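PDB 5OCP: periplasmic binding protein/LacI transcriptional regulator, which binds L-arabinofuranose in both anomeric forms and probably delivers it, as the periplasmic component, to an arabinose ABC transporter. Local coordinates for residues 218-223 against 237-242. Numbering follows the deposited sequence.
With AHR (alpha-L-arabinofuranose), chain I; FUB (beta-L-arabinofuranose), chain J.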
loop_
_atom_site.group_PDB
_atom_site.type_symbol
_atom_site.label_atom_id
_atom_site.label_comp_id
_atom_site.label_asym_id
_atom_site.label_seq_id
_atom_site.Cartn_x
_atom_site.Cartn_y
_atom_site.Cartn_z
ATOM N N LEU A 218 10.264 -10.823 15.714
ATOM C CA LEU A 218 9.610 -9.501 15.608
ATOM C C LEU A 218 8.976 -9.400 14.258
ATOM O O LEU A 218 9.436 -10.016 13.291
ATOM C CB LEU A 218 10.589 -8.378 15.794
ATOM C CG LEU A 218 11.376 -8.328 17.121
ATOM C CD1 LEU A 218 12.384 -7.220 17.049
ATOM C CD2 LEU A 218 10.400 -8.252 18.276
ATOM N N ILE A 219 7.850 -8.676 14.166
ATOM C CA ILE A 219 7.165 -8.541 12.887
ATOM C C ILE A 219 6.914 -7.026 12.695
ATOM O O ILE A 219 6.277 -6.413 13.525
ATOM C CB ILE A 219 5.876 -9.340 12.870
ATOM C CG1 ILE A 219 6.233 -10.825 13.044
ATOM C CG2 ILE A 219 5.150 -9.077 11.561
ATOM C CD1 ILE A 219 5.070 -11.755 13.046
ATOM N N VAL A 220 7.499 -6.501 11.613
ATOM C CA VAL A 220 7.339 -5.093 11.235
ATOM C C VAL A 220 6.819 -4.983 9.812
ATOM O O VAL A 220 7.135 -5.807 8.967
ATOM C CB VAL A 220 8.586 -4.322 11.465
ATOM C CG1 VAL A 220 9.070 -4.444 12.883
ATOM C CG2 VAL A 220 9.695 -4.697 10.474
ATOM N N SER A 221 6.039 -3.949 9.518
ATOM C CA SER A 221 5.249 -3.958 8.306
ATOM C C SER A 221 4.789 -2.538 7.948
ATOM O O SER A 221 5.159 -1.546 8.634
ATOM C CB SER A 221 4.020 -4.837 8.629
ATOM O OG SER A 221 3.239 -5.086 7.494
ATOM N N VAL A 222 3.995 -2.475 6.898
ATOM C CA VAL A 222 3.299 -1.227 6.456
ATOM C C VAL A 222 1.847 -1.483 6.154
ATOM O O VAL A 222 1.513 -2.477 5.506
ATOM C CB VAL A 222 3.999 -0.612 5.210
ATOM C CG1 VAL A 222 3.320 0.707 4.813
ATOM C CG2 VAL A 222 5.431 -0.318 5.498
ATOM N N ASP A 223 1.001 -0.549 6.610
ATOM C CA ASP A 223 -0.385 -0.270 6.151
ATOM C C ASP A 223 -1.213 0.304 7.331
ATOM O O ASP A 223 -2.011 1.229 7.154
ATOM C CB ASP A 223 -1.138 -1.403 5.486
ATOM C CG ASP A 223 -0.758 -1.651 4.038
ATOM O OD1 ASP A 223 -0.028 -0.813 3.394
ATOM O OD2 ASP A 223 -1.130 -2.718 3.471
ATOM N N VAL A 237 2.313 -9.182 16.668
ATOM C CA VAL A 237 3.186 -8.383 15.752
ATOM C C VAL A 237 3.635 -7.106 16.461
ATOM O O VAL A 237 3.120 -6.793 17.531
ATOM C CB VAL A 237 2.416 -8.020 14.479
ATOM C CG1 VAL A 237 1.992 -9.258 13.726
ATOM C CG2 VAL A 237 1.256 -7.102 14.766
ATOM N N ASN A 238 4.619 -6.410 15.910
ATOM C CA ASN A 238 5.272 -5.363 16.686
ATOM C C ASN A 238 5.021 -3.950 16.244
ATOM O O ASN A 238 4.794 -3.115 17.095
ATOM C CB ASN A 238 6.706 -5.608 16.750
ATOM C CG ASN A 238 7.001 -6.948 17.419
ATOM O OD1 ASN A 238 7.053 -7.985 16.753
ATOM N ND2 ASN A 238 7.099 -6.941 18.768
ATOM N N ALA A 239 5.113 -3.696 14.938
ATOM C CA ALA A 239 5.131 -2.267 14.417
ATOM C C ALA A 239 4.647 -2.208 13.007
ATOM O O ALA A 239 4.833 -3.152 12.227
ATOM C CB ALA A 239 6.490 -1.592 14.528
ATOM N N THR A 240 3.945 -1.116 12.654
ATOM C CA THR A 240 3.571 -0.855 11.285
ATOM C C THR A 240 3.555 0.629 11.039
ATOM O O THR A 240 3.461 1.413 11.975
ATOM C CB THR A 240 2.218 -1.494 10.948
ATOM O OG1 THR A 240 1.920 -1.383 9.563
ATOM C CG2 THR A 240 1.076 -0.822 11.725
ATOM N N VAL A 241 3.692 1.030 9.793
ATOM C CA VAL A 241 3.522 2.427 9.404
ATOM C C VAL A 241 2.169 2.575 8.818
ATOM O O VAL A 241 1.690 1.822 7.930
ATOM C CB VAL A 241 4.596 2.844 8.362
ATOM C CG1 VAL A 241 4.340 4.270 7.864
ATOM C CG2 VAL A 241 5.983 2.591 8.912
ATOM N N GLU A 242 1.426 3.570 9.263
ATOM C CA GLU A 242 0.088 3.791 8.766
ATOM C C GLU A 242 0.090 4.321 7.362
ATOM O O GLU A 242 0.865 5.209 7.065
ATOM C CB GLU A 242 -0.611 4.830 9.684
ATOM C CG GLU A 242 -2.022 5.105 9.313
ATOM C CD GLU A 242 -2.788 6.013 10.292
ATOM O OE1 GLU A 242 -3.984 5.925 10.243
ATOM O OE2 GLU A 242 -2.243 6.764 11.114
HETATM O O5 AHR I . 0.244 0.414 -3.029
HETATM C C5 AHR I . -0.056 0.226 -1.680
HETATM C C4 AHR I . 0.150 -1.227 -1.291
HETATM O O4 AHR I . -0.568 -2.089 -2.143
HETATM C C3 AHR I . -0.300 -1.501 0.156
HETATM O O3 AHR I . 0.745 -1.179 1.015
HETATM C C2 AHR I . -0.650 -2.975 0.034
HETATM O O2 AHR I . -1.499 -3.488 1.018
HETATM C C1 AHR I . -1.357 -2.952 -1.310
HETATM O O1 AHR I . -1.355 -4.185 -1.823
HETATM O O5 FUB J . 0.244 0.413 -3.027
HETATM C C5 FUB J . -0.059 0.219 -1.681
HETATM C C4 FUB J . 0.142 -1.237 -1.294
HETATM O O4 FUB J . -0.557 -2.107 -2.150
HETATM C C3 FUB J . -0.311 -1.517 0.147
HETATM O O3 FUB J . 0.730 -1.175 1.008
HETATM C C2 FUB J . -0.597 -3.011 0.054
HETATM O O2 FUB J . -1.494 -3.495 1.026
HETATM C C1 FUB J . -1.028 -3.239 -1.395
HETATM O O1 FUB J . -2.368 -3.178 -1.423
#
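Ile219 and Asn238 open the pairing of two parallel strands, 218-221 and 239-242, joined through helix 226-234 as a beta-alpha-beta crossover in one lobe of the periplasmic binding protein fold. Backbone bonds carry most of it. Ile219 O is a forked acceptor, taking Asn238 N (2.9 Å) and Ala239 N. Val241 N reaches Ser221 O, and Asp223 N closes on Val241 O at 2.8 Å; Ser221 N to Ala239 O is weak. At the start, the Asn238 side chain stands in for a backbone carbonyl: CG, anti to the carbonyl carbon (chi1 -60°), puts the amide across from 218-219, where OD1 accepts the Ile219 N-H (N to OD1 2.8 Å, 158° at the hydrogen), the donor tilted 22° from the amide plane, while ND2 bonds Gly214 O. An alanine here would probably leave Ile219 N and Gly214 O without these mates and open a gap beside Leu218 CD2, though the backbone bonds to Ile219 O would remain. Apolar contacts lie on both faces: Ile219 CG2 meets Val237 CG1 (3.8 Å) on the face packed by helix 196-208, and Val220 CG1 rests near Ala239 CB on the other. Ser221 OG and Thr240 OG1 both hydrogen-bond Asp196 OD1. At the C-terminal end of 218-223, Asp223 enters the sugar pocket, its carboxylate straddling two hydroxyls of either anomer: OD1 lies 2.5 Å from O3 and OD2 2.6 Å from O2.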